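Local coordinates for protein prolyl oligopeptidase (Galerina marginata, PDB 5N4B) that cleaves peptide bonds after proline and macrocyclises precursor peptides in the biosynthesis of the amanitin toxins, at residues Gly10-Ser14 with Ala54-Leu58; Asp36-Glu42 with Phe671-Thr676; Arg233-Met237 with Pro259-Ala265; Lys284-Leu288 with Glu310-Tyr315; Phe402-Ser407 with Leu419-Gly423. The protein carries 1 engineered substitution. All blocks are in the same frame, centred on the assembly; numbering follows the deposited sequence.

Interaction 1 (Gly10-Ser14 with Ala54-Leu58); sequences GNYPS and AQADL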
# COMPACT_ATOMS: atom_id res chain seq x y z
N GLY A 10 6.69 34.94 9.02
CA GLY A 10 7.63 35.73 8.23
C GLY A 10 9.09 35.42 8.43
O GLY A 10 9.95 36.24 8.07
N ASN A 11 9.41 34.28 8.99
CA ASN A 11 10.80 33.93 9.29
C ASN A 11 11.23 32.65 8.59
O ASN A 11 11.94 31.81 9.17
CB ASN A 11 11.00 33.77 10.79
CG ASN A 11 10.88 35.08 11.52
OD1 ASN A 11 11.61 36.04 11.23
ND2 ASN A 11 9.93 35.15 12.46
N TYR A 12 10.80 32.48 7.35
CA TYR A 12 11.13 31.26 6.67
C TYR A 12 12.51 31.36 6.05
O TYR A 12 13.06 32.47 5.84
CB TYR A 12 10.07 30.93 5.61
CG TYR A 12 8.72 30.66 6.22
CD1 TYR A 12 8.53 29.54 7.05
CD2 TYR A 12 7.64 31.45 5.96
CE1 TYR A 12 7.35 29.27 7.63
CE2 TYR A 12 6.39 31.20 6.55
CZ TYR A 12 6.24 30.07 7.38
OH TYR A 12 5.05 29.78 7.99
N PRO A 13 13.13 30.23 5.79
CA PRO A 13 14.45 30.22 5.17
C PRO A 13 14.51 30.97 3.85
O PRO A 13 13.59 30.93 3.02
CB PRO A 13 14.72 28.72 4.97
CG PRO A 13 13.96 28.05 6.04
CD PRO A 13 12.67 28.86 6.09
N SER A 14 15.64 31.63 3.65
CA SER A 14 15.95 32.29 2.38
C SER A 14 15.98 31.24 1.27
O SER A 14 16.69 30.25 1.36
CB SER A 14 17.32 32.95 2.52
OG SER A 14 17.76 33.49 1.28
N ALA A 54 17.88 23.94 6.86
CA ALA A 54 17.21 25.09 7.45
C ALA A 54 15.72 24.81 7.69
O ALA A 54 15.16 25.19 8.73
CB ALA A 54 17.36 26.35 6.59
N GLN A 55 15.06 24.14 6.75
CA GLN A 55 13.64 23.86 6.94
C GLN A 55 13.43 22.86 8.07
O GLN A 55 12.54 23.02 8.90
CB GLN A 55 13.05 23.28 5.67
CG GLN A 55 12.90 24.25 4.47
CD GLN A 55 11.81 25.30 4.64
OE1 GLN A 55 10.99 25.24 5.56
NE2 GLN A 55 11.83 26.26 3.79
N ALA A 56 14.24 21.80 8.09
CA ALA A 56 14.08 20.75 9.09
C ALA A 56 14.39 21.28 10.49
O ALA A 56 13.66 20.95 11.44
CB ALA A 56 14.96 19.55 8.75
N ASP A 57 15.36 22.18 10.60
CA ASP A 57 15.69 22.81 11.87
C ASP A 57 14.55 23.70 12.33
O ASP A 57 14.20 23.69 13.52
CB ASP A 57 16.98 23.64 11.75
CG ASP A 57 18.26 22.79 11.63
OD1 ASP A 57 18.22 21.54 11.80
OD2 ASP A 57 19.33 23.42 11.33
N LEU A 58 13.93 24.47 11.41
CA LEU A 58 12.77 25.29 11.77
C LEU A 58 11.63 24.42 12.26
O LEU A 58 10.95 24.76 13.25
CB LEU A 58 12.32 26.15 10.59
CG LEU A 58 11.18 27.13 10.80
CD1 LEU A 58 11.64 28.26 11.69
CD2 LEU A 58 10.75 27.68 9.47
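Pro13 lies against Ala54, Gln55 and Leu58 on one side of helix 46-64, packing the irregular N-terminal segment onto the alpha/beta-hydrolase part of this prolyl oligopeptidase. Leu58 is the side chain to follow outward. Its CB carries CG anti to the backbone N (chi1 -176°), which sends the branch off the helix toward residues 12 and 13. At the branch point it is the methyl CD2 that does the touching. This methyl reaches CD1 of Tyr12 at 3.8 Å, coming in at the edge of the ring and near its plane, so the phenol is met on its rim. The same CD2 also lies 4.1 Å from Pro13 CD, so that one methyl touches both residues. Tyr12 and Leu58 cross at about a right angle. The far end of the phenol is fixed by strand 688-693, where Tyr12 OH is hydrogen-bonded to Leu688 N. One turn back along the helix, Ala54 CB approaches Pro13 CG at 3.8 Å. Gln55 folds at chi2 (-71°) and lays its amide end beside the same pyrrolidine. That amide has its polar business elsewhere, since NE2 is hydrogen-bonded to Gln678 OE1 on helix 668-680. Toward the proline it offers only van der Waals contact, with Gln55 NE2 3.6 Å from Pro13 CD.

Interaction 2 (Asp36-Glu42 with Phe671-Thr676); sequences DPYQWLE and FKFIAT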
# COMPACT_ATOMS: atom_id res chain seq x y z
N ASP A 36 8.96 28.46 -13.12
CA ASP A 36 9.28 27.41 -12.14
C ASP A 36 10.50 27.89 -11.35
O ASP A 36 11.61 27.35 -11.49
CB ASP A 36 9.52 26.06 -12.82
CG ASP A 36 9.29 24.85 -11.86
OD1 ASP A 36 8.38 24.92 -10.99
OD2 ASP A 36 10.01 23.83 -12.01
N PRO A 37 10.32 28.89 -10.49
CA PRO A 37 11.45 29.49 -9.77
C PRO A 37 12.12 28.55 -8.83
O PRO A 37 13.23 28.84 -8.36
CB PRO A 37 10.81 30.68 -9.03
CG PRO A 37 9.37 30.35 -8.95
CD PRO A 37 9.06 29.58 -10.21
N TYR A 38 11.45 27.43 -8.47
CA TYR A 38 12.03 26.44 -7.57
C TYR A 38 12.44 25.16 -8.31
O TYR A 38 12.58 24.09 -7.70
CB TYR A 38 11.08 26.15 -6.38
CG TYR A 38 10.73 27.45 -5.66
CD1 TYR A 38 11.71 28.27 -5.10
CD2 TYR A 38 9.39 27.88 -5.58
CE1 TYR A 38 11.38 29.45 -4.50
CE2 TYR A 38 9.07 29.06 -4.98
CZ TYR A 38 10.04 29.84 -4.44
OH TYR A 38 9.68 31.06 -3.85
N GLN A 39 12.67 25.26 -9.62
CA GLN A 39 13.15 24.11 -10.38
C GLN A 39 14.40 23.53 -9.74
O GLN A 39 14.61 22.31 -9.78
CB GLN A 39 13.40 24.50 -11.85
CG GLN A 39 13.90 23.32 -12.71
CD GLN A 39 15.38 23.02 -12.49
OE1 GLN A 39 16.18 23.94 -12.29
NE2 GLN A 39 15.75 21.73 -12.49
N TRP A 40 15.23 24.38 -9.14
CA TRP A 40 16.50 23.96 -8.56
C TRP A 40 16.31 23.03 -7.36
O TRP A 40 17.22 22.28 -7.03
CB TRP A 40 17.37 25.16 -8.21
CG TRP A 40 16.78 26.09 -7.22
CD1 TRP A 40 15.95 27.13 -7.46
CD2 TRP A 40 16.98 26.03 -5.81
NE1 TRP A 40 15.61 27.73 -6.26
CE2 TRP A 40 16.24 27.08 -5.24
CE3 TRP A 40 17.73 25.20 -4.97
CZ2 TRP A 40 16.23 27.34 -3.87
CZ3 TRP A 40 17.72 25.45 -3.62
CH2 TRP A 40 16.97 26.50 -3.07
N LEU A 41 15.13 23.00 -6.75
CA LEU A 41 14.84 22.07 -5.66
C LEU A 41 14.61 20.67 -6.16
O LEU A 41 14.42 19.76 -5.34
CB LEU A 41 13.65 22.57 -4.83
CG LEU A 41 14.03 23.72 -3.89
CD1 LEU A 41 12.79 24.38 -3.26
CD2 LEU A 41 14.95 23.22 -2.76
N GLU A 42 14.62 20.45 -7.48
CA GLU A 42 14.60 19.09 -8.03
C GLU A 42 15.94 18.39 -7.86
O GLU A 42 16.01 17.17 -8.08
CB GLU A 42 14.28 19.10 -9.52
CG GLU A 42 12.90 19.59 -9.85
CD GLU A 42 12.70 19.93 -11.31
OE1 GLU A 42 13.57 19.65 -12.19
OE2 GLU A 42 11.63 20.47 -11.64
N PHE A 671 8.94 19.86 -1.76
CA PHE A 671 9.85 21.01 -1.65
C PHE A 671 9.32 22.22 -2.43
O PHE A 671 9.31 23.36 -1.91
CB PHE A 671 11.26 20.67 -2.15
CG PHE A 671 11.99 19.65 -1.38
CD1 PHE A 671 11.55 19.18 -0.15
CD2 PHE A 671 13.17 19.11 -1.92
CE1 PHE A 671 12.30 18.20 0.53
CE2 PHE A 671 13.89 18.16 -1.25
CZ PHE A 671 13.45 17.70 -0.02
N LYS A 672 8.88 22.00 -3.66
CA LYS A 672 8.34 23.11 -4.42
C LYS A 672 7.08 23.64 -3.77
O LYS A 672 6.85 24.85 -3.72
CB LYS A 672 8.04 22.70 -5.85
CG LYS A 672 9.26 22.46 -6.72
CD LYS A 672 8.81 22.27 -8.17
CE LYS A 672 9.96 21.87 -9.00
NZ LYS A 672 9.47 21.64 -10.36
N PHE A 673 6.22 22.75 -3.27
CA PHE A 673 4.98 23.21 -2.68
C PHE A 673 5.24 24.09 -1.46
O PHE A 673 4.67 25.18 -1.34
CB PHE A 673 4.03 22.06 -2.39
CG PHE A 673 2.67 22.49 -1.93
CD1 PHE A 673 1.83 23.12 -2.83
CD2 PHE A 673 2.29 22.32 -0.63
CE1 PHE A 673 0.56 23.53 -2.44
CE2 PHE A 673 1.01 22.73 -0.23
CZ PHE A 673 0.17 23.35 -1.15
N ILE A 674 6.11 23.64 -0.55
CA ILE A 674 6.35 24.41 0.68
C ILE A 674 7.07 25.72 0.35
O ILE A 674 6.78 26.77 0.94
CB ILE A 674 7.05 23.59 1.77
CG1 ILE A 674 6.96 24.26 3.16
CG2 ILE A 674 8.49 23.37 1.40
CD1 ILE A 674 5.56 24.39 3.69
N ALA A 675 7.99 25.70 -0.61
CA ALA A 675 8.65 26.95 -0.98
C ALA A 675 7.66 27.95 -1.56
O ALA A 675 7.75 29.16 -1.32
CB ALA A 675 9.77 26.64 -1.98
N THR A 676 6.70 27.45 -2.34
CA THR A 676 5.68 28.29 -2.94
C THR A 676 4.72 28.84 -1.88
O THR A 676 4.34 30.02 -1.92
CB THR A 676 4.95 27.49 -4.03
OG1 THR A 676 5.90 27.08 -5.02
CG2 THR A 676 3.92 28.30 -4.73
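Lys672 NZ is held by two carboxylates of the 36-42 segment, both at 2.8 Å: Asp36 OD2, through its syn lone pair, and Glu42 OE2, through its anti lone pair. The lysine chain runs fully extended beyond CG, which carries its ammonium off helix 668-680 to the acids. A type I turn from Asp36 to Gln39, running into the 3-10 segment 39-42, places both acids on the same ammonium. Asp607 also forms a salt bridge with Lys672 NZ, and Lys610 does so with Glu42 OE2, so the charges belong to a larger network that would probably keep the lysine protonated. On its other oxygen, Glu42 OE1 accepts from Gln39 NE2 at 3.0 Å, met from above the carboxylate plane.

Tyr38 adds the apolar half. Ala675 CB stands 3.7 Å from the centroid of its ring, almost on the ring normal, a CH-pi contact over the centre of one face; Pro37 CG lies against the opposite face. Thr676 OG1 reaches the rim of the same ring, near its plane, while bonding back to Lys672 O. That carbonyl also accepts from Thr676 N, on the opposite face of its plane. Leu41 CB packs on Phe671 CB at 4.1 Å, and Leu41 CD1 touches the methyl of Ala675.

The contact packs the N-terminal loop between strand 30-35 and helix 46-64 on helix 668-680 of the catalytic alpha/beta-hydrolase domain. Trp51 of helix 46-64 meets Leu41 and the Phe671 ring; Phe671 also packs on Val658 of strand 653-659 and on Ile690 and Ile692 of strand 688-693.

Interaction 3 (Arg233-Met237 with Pro259-Ala265); sequences RNAMM and PEWIYGA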
# COMPACT_ATOMS: atom_id res chain seq x y z
N ARG A 233 13.36 0.97 -16.56
CA ARG A 233 12.87 0.73 -17.91
C ARG A 233 13.41 -0.61 -18.40
O ARG A 233 14.41 -1.14 -17.90
CB ARG A 233 13.26 1.85 -18.88
CG ARG A 233 12.64 3.17 -18.56
CD ARG A 233 11.16 3.14 -18.90
NE ARG A 233 10.54 4.46 -18.76
CZ ARG A 233 10.01 4.95 -17.64
NH1 ARG A 233 10.00 4.24 -16.51
NH2 ARG A 233 9.49 6.17 -17.66
N ASN A 234 12.76 -1.14 -19.43
CA ASN A 234 13.21 -2.37 -20.07
C ASN A 234 13.21 -3.54 -19.08
O ASN A 234 14.10 -4.40 -19.08
CB ASN A 234 14.58 -2.20 -20.75
CG ASN A 234 14.52 -1.22 -21.89
OD1 ASN A 234 14.04 -1.53 -23.01
ND2 ASN A 234 14.95 -0.04 -21.61
N ALA A 235 12.10 -3.65 -18.34
CA ALA A 235 11.89 -4.80 -17.46
C ALA A 235 11.91 -6.10 -18.23
O ALA A 235 11.51 -6.20 -19.40
CB ALA A 235 10.55 -4.68 -16.75
N MET A 236 12.35 -7.13 -17.53
CA MET A 236 12.43 -8.48 -18.06
C MET A 236 11.80 -9.41 -17.04
O MET A 236 12.16 -9.39 -15.85
CB MET A 236 13.90 -8.93 -18.23
CG MET A 236 14.68 -8.11 -19.22
SD MET A 236 16.46 -8.26 -19.01
CE MET A 236 16.68 -6.99 -17.76
N MET A 237 10.91 -10.28 -17.48
CA MET A 237 10.48 -11.39 -16.65
C MET A 237 11.45 -12.54 -16.86
O MET A 237 11.67 -12.99 -17.99
CB MET A 237 9.04 -11.81 -16.97
CG MET A 237 8.52 -12.95 -16.14
SD MET A 237 8.50 -12.69 -14.37
CE MET A 237 7.37 -11.32 -14.28
N PRO A 259 9.28 -0.06 -23.66
CA PRO A 259 10.18 -0.15 -22.51
C PRO A 259 9.57 0.20 -21.19
O PRO A 259 10.19 -0.13 -20.17
CB PRO A 259 11.33 0.80 -22.88
CG PRO A 259 10.80 1.62 -23.99
CD PRO A 259 9.75 0.87 -24.69
N GLU A 260 8.40 0.83 -21.16
CA GLU A 260 7.75 1.21 -19.93
C GLU A 260 6.83 0.12 -19.38
O GLU A 260 6.43 0.22 -18.21
CB GLU A 260 6.98 2.53 -20.10
CG GLU A 260 5.62 2.47 -20.77
CD GLU A 260 5.59 2.30 -22.32
OE1 GLU A 260 6.62 1.97 -23.01
OE2 GLU A 260 4.45 2.51 -22.83
N TRP A 261 6.50 -0.90 -20.17
CA TRP A 261 5.59 -1.95 -19.70
C TRP A 261 6.31 -2.81 -18.65
O TRP A 261 7.52 -3.02 -18.71
CB TRP A 261 5.12 -2.83 -20.84
CG TRP A 261 4.28 -2.16 -21.87
CD1 TRP A 261 4.06 -0.82 -22.01
CD2 TRP A 261 3.57 -2.80 -22.91
NE1 TRP A 261 3.23 -0.61 -23.10
CE2 TRP A 261 2.92 -1.82 -23.66
CE3 TRP A 261 3.42 -4.13 -23.29
CZ2 TRP A 261 2.14 -2.12 -24.77
CZ3 TRP A 261 2.61 -4.45 -24.39
CH2 TRP A 261 2.01 -3.44 -25.13
N ILE A 262 5.55 -3.32 -17.70
CA ILE A 262 6.03 -4.24 -16.68
C ILE A 262 5.21 -5.53 -16.71
O ILE A 262 4.15 -5.62 -17.37
CB ILE A 262 6.11 -3.62 -15.28
CG1 ILE A 262 4.72 -3.24 -14.77
CG2 ILE A 262 7.06 -2.41 -15.33
CD1 ILE A 262 4.71 -2.94 -13.23
N TYR A 263 5.69 -6.53 -15.98
CA TYR A 263 5.31 -7.91 -16.15
C TYR A 263 5.02 -8.57 -14.80
O TYR A 263 5.57 -8.20 -13.77
CB TYR A 263 6.38 -8.73 -16.91
CG TYR A 263 6.70 -8.02 -18.19
CD1 TYR A 263 5.76 -7.95 -19.20
CD2 TYR A 263 7.89 -7.30 -18.34
CE1 TYR A 263 6.01 -7.22 -20.33
CE2 TYR A 263 8.13 -6.57 -19.50
CZ TYR A 263 7.17 -6.54 -20.47
OH TYR A 263 7.35 -5.81 -21.61
N GLY A 264 4.11 -9.52 -14.83
CA GLY A 264 3.89 -10.42 -13.72
C GLY A 264 3.68 -11.83 -14.24
O GLY A 264 3.51 -12.04 -15.44
N ALA A 265 3.68 -12.79 -13.34
CA ALA A 265 3.55 -14.19 -13.69
C ALA A 265 2.78 -14.95 -12.64
O ALA A 265 2.53 -14.47 -11.53
CB ALA A 265 4.92 -14.85 -13.89
O HOH W 1 9.76 -1.56 -17.89
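Arg233 opens the contact by draping over Pro259 and Glu260: the chain bends at chi2 (-72°), and CD comes within 3.6 Å of Pro259 O, with the guanidinium passing on beside Glu260 CB. Next, Asn234 supplies the one direct hydrogen bond, from its backbone N to Pro259 O at 2.9 Å. It is nearly straight (165° at the hydrogen) and lies in the carbonyl plane, on a lone pair. The asparagine side chain runs alongside the proline ring, pointing the same way, and OD1 rests 3.6 Å from Pro259 CB. At Ala235 a water takes over. It accepts from Ala235 N and donates to both Pro259 O and Trp261 O, bridging the backbones where they begin to part. The Ala235 methyl packs on Tyr263 CD2 at 4.1 Å, while Ala235 O meets the edge of that ring at CE2, 3.4 Å away. Met236 turns its side chain from the contact, and Met237 turns back. Bends at chi2 and chi3 curl its thioether so that CE lies over the neighbouring backbone, 3.6 Å from Gly264 CA, and against Tyr263 CB.

This is packing between adjacent blades of the beta-propeller. Strand 236-241 lies between strands 214-219 and 250-254 in one four-stranded sheet, whereas strand 262-267 is the first strand of the next and pairs with strand 273-279.

Interaction 4 (Lys284-Leu288 with Glu310-Tyr315); sequences KKNLL and EYAADY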
# COMPACT_ATOMS: atom_id res chain seq x y z
N LYS A 284 -5.83 -0.61 -14.08
CA LYS A 284 -6.01 -1.99 -13.79
C LYS A 284 -6.34 -2.82 -15.04
O LYS A 284 -7.14 -3.72 -15.02
CB LYS A 284 -7.14 -2.10 -12.79
CG LYS A 284 -6.85 -1.35 -11.53
CD LYS A 284 -5.72 -2.03 -10.82
CE LYS A 284 -6.27 -2.95 -9.76
NZ LYS A 284 -5.46 -4.13 -9.40
N LYS A 285 -5.67 -2.51 -16.11
CA LYS A 285 -5.83 -3.24 -17.35
C LYS A 285 -4.57 -4.02 -17.62
O LYS A 285 -3.53 -3.54 -17.41
CB LYS A 285 -6.16 -2.34 -18.53
CG LYS A 285 -7.44 -1.52 -18.42
CD LYS A 285 -7.58 -0.60 -19.62
CE LYS A 285 -8.89 0.14 -19.61
NZ LYS A 285 -8.98 1.24 -18.64
N ASN A 286 -4.72 -5.25 -18.06
CA ASN A 286 -3.59 -6.07 -18.36
C ASN A 286 -3.79 -7.08 -19.47
O ASN A 286 -4.82 -7.53 -19.73
CB ASN A 286 -3.03 -6.77 -17.08
CG ASN A 286 -3.94 -7.86 -16.51
OD1 ASN A 286 -3.76 -9.04 -16.71
ND2 ASN A 286 -4.84 -7.43 -15.81
N LEU A 287 -2.68 -7.44 -20.08
CA LEU A 287 -2.67 -8.55 -21.00
C LEU A 287 -2.49 -9.85 -20.21
O LEU A 287 -2.03 -9.88 -19.06
CB LEU A 287 -1.52 -8.43 -22.02
CG LEU A 287 -1.46 -7.10 -22.76
CD1 LEU A 287 -0.38 -7.14 -23.82
CD2 LEU A 287 -2.75 -6.69 -23.35
N LEU A 288 -2.85 -10.95 -20.84
CA LEU A 288 -2.74 -12.27 -20.23
C LEU A 288 -2.41 -13.27 -21.32
O LEU A 288 -3.22 -13.50 -22.23
CB LEU A 288 -4.03 -12.66 -19.51
CG LEU A 288 -4.14 -14.14 -19.08
CD1 LEU A 288 -3.16 -14.40 -18.03
CD2 LEU A 288 -5.56 -14.47 -18.65
N GLU A 310 -5.20 -7.29 -25.93
CA GLU A 310 -5.42 -5.85 -25.96
C GLU A 310 -5.70 -5.42 -24.53
O GLU A 310 -6.20 -6.21 -23.72
CB GLU A 310 -6.60 -5.47 -26.87
CG GLU A 310 -7.86 -6.26 -26.54
CD GLU A 310 -9.17 -5.75 -27.19
OE1 GLU A 310 -9.11 -5.19 -28.31
OE2 GLU A 310 -10.25 -5.88 -26.54
N TYR A 311 -5.34 -4.18 -24.22
CA TYR A 311 -5.57 -3.57 -22.92
C TYR A 311 -7.02 -3.10 -22.84
O TYR A 311 -7.40 -2.12 -23.47
CB TYR A 311 -4.61 -2.39 -22.70
CG TYR A 311 -3.20 -2.84 -22.38
CD1 TYR A 311 -2.87 -3.28 -21.10
CD2 TYR A 311 -2.20 -2.83 -23.35
CE1 TYR A 311 -1.61 -3.69 -20.79
CE2 TYR A 311 -0.92 -3.24 -23.06
CZ TYR A 311 -0.62 -3.66 -21.77
OH TYR A 311 0.65 -4.09 -21.46
N ALA A 312 -7.80 -3.77 -22.01
CA ALA A 312 -9.22 -3.44 -21.86
C ALA A 312 -9.76 -3.72 -20.46
O ALA A 312 -10.71 -3.06 -20.03
CB ALA A 312 -10.06 -4.18 -22.87
N ALA A 313 -9.17 -4.67 -19.74
CA ALA A 313 -9.74 -5.09 -18.48
C ALA A 313 -8.66 -5.73 -17.62
O ALA A 313 -7.56 -6.06 -18.10
CB ALA A 313 -10.89 -6.08 -18.73
N ASP A 314 -8.99 -5.93 -16.35
CA ASP A 314 -8.14 -6.58 -15.35
C ASP A 314 -8.43 -8.08 -15.39
O ASP A 314 -9.59 -8.47 -15.37
CB ASP A 314 -8.58 -5.99 -14.01
CG ASP A 314 -7.79 -6.46 -12.78
OD1 ASP A 314 -7.14 -7.51 -12.82
OD2 ASP A 314 -7.90 -5.78 -11.72
N TYR A 315 -7.39 -8.90 -15.55
CA TYR A 315 -7.53 -10.35 -15.51
C TYR A 315 -6.49 -10.91 -14.55
O TYR A 315 -5.29 -10.64 -14.71
CB TYR A 315 -7.27 -10.95 -16.88
CG TYR A 315 -8.23 -10.60 -17.99
CD1 TYR A 315 -8.03 -9.44 -18.75
CD2 TYR A 315 -9.31 -11.42 -18.31
CE1 TYR A 315 -8.85 -9.11 -19.77
CE2 TYR A 315 -10.12 -11.09 -19.33
CZ TYR A 315 -9.91 -9.96 -20.06
OH TYR A 315 -10.74 -9.71 -21.14
O HOH W 2 -7.56 -6.64 -9.20
O HOH W 3 -7.03 -6.33 -21.06
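Leu287 and Tyr311 each place CG anti to the carbonyl carbon (chi1 -51° and -75°), and these turns bring the isobutyl group squarely over the phenol. Leu287 CD2 stands 3.8 Å from the centroid of the Tyr311 ring, 5° off the normal, a CH-pi contact over the centre of one face; the two side chains cross at about a right angle. Leu287 CG also touches the ring at CZ. Meanwhile Lys285 O meets the rim of the phenol, near its plane.

The backbones are joined directly by Asn286 N and Ala313 O, a 3.0 Å hydrogen bond whose donor stands above the carbonyl plane. The aliphatic chain of Lys285 runs past Ala312, with CE 3.7 Å from Ala312 O. At the outer end Lys284 and Asp314 lie side by side: NZ to OD2 is a long salt bridge of 3.7 Å, and a water bridges the same two atoms. The carboxylate has a firmer partner in Tyr336, whose hydroxyl is hydrogen-bonded to Asp314 OD2. Inward, Leu288 CD2 approaches Tyr315 CB at 4.3 Å.

The contact lies where one propeller blade passes into the next. Strand 287-292 lies between strands 273-279 and 305-308, and residues 310-315 are the crossing into strand 315-321. There Tyr315 packs on Val308 of strand 305-308, in the one blade, and on Ile327 of strand 324-329, in the next.

Interaction 5 (Phe402-Ser407 with Leu419-Gly423); sequences FVGAAS and LTLSG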
# COMPACT_ATOMS: atom_id res chain seq x y z
N PHE A 402 -18.73 -10.07 11.37
CA PHE A 402 -17.50 -9.31 11.28
C PHE A 402 -17.73 -8.04 10.47
O PHE A 402 -18.34 -8.07 9.40
CB PHE A 402 -16.41 -10.16 10.60
CG PHE A 402 -15.21 -9.37 10.20
CD1 PHE A 402 -14.42 -8.80 11.17
CD2 PHE A 402 -14.95 -9.11 8.90
CE1 PHE A 402 -13.35 -8.03 10.82
CE2 PHE A 402 -13.88 -8.35 8.55
CZ PHE A 402 -13.07 -7.81 9.53
N VAL A 403 -17.20 -6.93 10.95
CA VAL A 403 -17.25 -5.64 10.27
C VAL A 403 -15.84 -5.11 10.09
O VAL A 403 -15.18 -4.69 11.05
CB VAL A 403 -18.12 -4.63 11.03
CG1 VAL A 403 -18.18 -3.30 10.28
CG2 VAL A 403 -19.51 -5.15 11.22
N GLY A 404 -15.35 -5.11 8.87
CA GLY A 404 -14.02 -4.63 8.61
C GLY A 404 -13.49 -5.10 7.28
O GLY A 404 -14.25 -5.25 6.31
N ALA A 405 -12.20 -5.34 7.23
CA ALA A 405 -11.49 -5.79 6.04
C ALA A 405 -10.99 -7.21 6.26
O ALA A 405 -10.54 -7.57 7.37
CB ALA A 405 -10.29 -4.88 5.73
N ALA A 406 -11.08 -8.03 5.22
CA ALA A 406 -10.72 -9.45 5.31
C ALA A 406 -9.83 -9.86 4.15
O ALA A 406 -9.91 -9.32 3.04
CB ALA A 406 -11.96 -10.28 5.27
N SER A 407 -8.95 -10.83 4.39
CA SER A 407 -8.17 -11.47 3.35
C SER A 407 -8.11 -12.97 3.58
O SER A 407 -8.30 -13.44 4.71
CB SER A 407 -6.72 -11.01 3.38
OG SER A 407 -6.62 -9.63 3.35
N LEU A 419 -8.61 -16.95 7.29
CA LEU A 419 -9.02 -15.56 7.05
C LEU A 419 -8.29 -14.67 8.04
O LEU A 419 -8.23 -14.98 9.25
CB LEU A 419 -10.52 -15.36 7.23
CG LEU A 419 -11.43 -16.27 6.44
CD1 LEU A 419 -12.89 -16.04 6.90
CD2 LEU A 419 -11.28 -16.05 4.99
N THR A 420 -7.76 -13.56 7.54
CA THR A 420 -7.21 -12.52 8.42
C THR A 420 -8.19 -11.35 8.41
O THR A 420 -8.58 -10.86 7.34
CB THR A 420 -5.81 -12.11 8.04
OG1 THR A 420 -5.76 -11.65 6.72
CG2 THR A 420 -4.89 -13.32 8.10
N LEU A 421 -8.63 -10.96 9.60
CA LEU A 421 -9.74 -10.04 9.82
C LEU A 421 -9.24 -8.88 10.68
O LEU A 421 -8.65 -9.11 11.75
CB LEU A 421 -10.90 -10.76 10.56
CG LEU A 421 -11.35 -12.05 9.88
CD1 LEU A 421 -12.35 -12.72 10.79
CD2 LEU A 421 -11.93 -11.80 8.51
N SER A 422 -9.49 -7.66 10.24
CA SER A 422 -9.17 -6.50 11.07
C SER A 422 -10.08 -5.35 10.71
O SER A 422 -10.76 -5.37 9.70
CB SER A 422 -7.71 -6.08 10.96
OG SER A 422 -7.45 -5.45 9.71
N GLY A 423 -10.09 -4.33 11.56
CA GLY A 423 -10.91 -3.17 11.32
C GLY A 423 -10.66 -2.14 12.38
O GLY A 423 -9.72 -2.26 13.16
O HOH W 4 -7.66 -7.18 7.47
O HOH W 5 -5.77 -8.91 6.54
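Phe402 and Leu421 set the pattern on one face of this antiparallel hairpin. The phenyl is crossed obliquely by the leucine, whose CB lies 4.0 Å from the ring centroid and 23° off its normal, a CH-pi contact shifted toward the rim. The ring reaches there because its CG is anti to the backbone N (chi1 168°), which turns the ring toward Leu421. Gly404 N lies over the opposite face, and Ser422 O meets the edge in the ring plane, 3.4 Å from Phe402 CZ. Beyond the ring, Leu421 CD2 touches the Ala406 methyl at 3.6 Å, side by side in a non-hydrogen-bonded pair.

The other face carries Ala405, Ser407, Thr420 and Ser422. Ala405 and Ser422 form one hydrogen-bonded pair, Ser407 and Thr420 the next. Ala405 N to Ser422 O, at 2.9 Å, is nearly collinear with the carbonyl. Ser407 CB rests 3.5 Å from Thr420 OG1, while a water links Ala405 O with Ser422 OG, and another bonds Thr420 OG1 at 2.7 Å. At the mouth of the pairing Gly404 and Gly423 approach to 4.4 Å between their CA atoms. Gly404 has backbone angles suited to glycine, and its CA lies 3.5 Å from Ser422 O in a CA-H...O contact.

The hairpin, strands 405-409 and 416-423, begins the last four-stranded propeller blade. Its two faces differ in chemistry: leucine and phenylalanine pack on one, while the other, with Ser407, Thr420 and Ser422, borders the bound peptide, and Thr420 OG1 hydrogen-bonds to a polar side chain of that substrate.

Interactions 1 and 2 belong to the hydrolase end of the molecule, their centres 14 Å apart, and both bring N-terminal residues to helix 668-680, directly in 2 and through Gln678 in 1. Interaction 2 is buried and joins a salt-bridge network to apolar packing, whereas interaction 1 is a surface contact of apolar groups. Interactions 3, 4 and 5 lie in the propeller and are partly buried. Of these, 3 and 4 join successive blades with one direct backbone bond each plus water, and they touch through Trp261 and Tyr311; interaction 5 works within a blade, by regular strand pairing, and meets the substrate. Along the chain, 3, 4 and 5 are all nested inside the loop that interaction 2 closes.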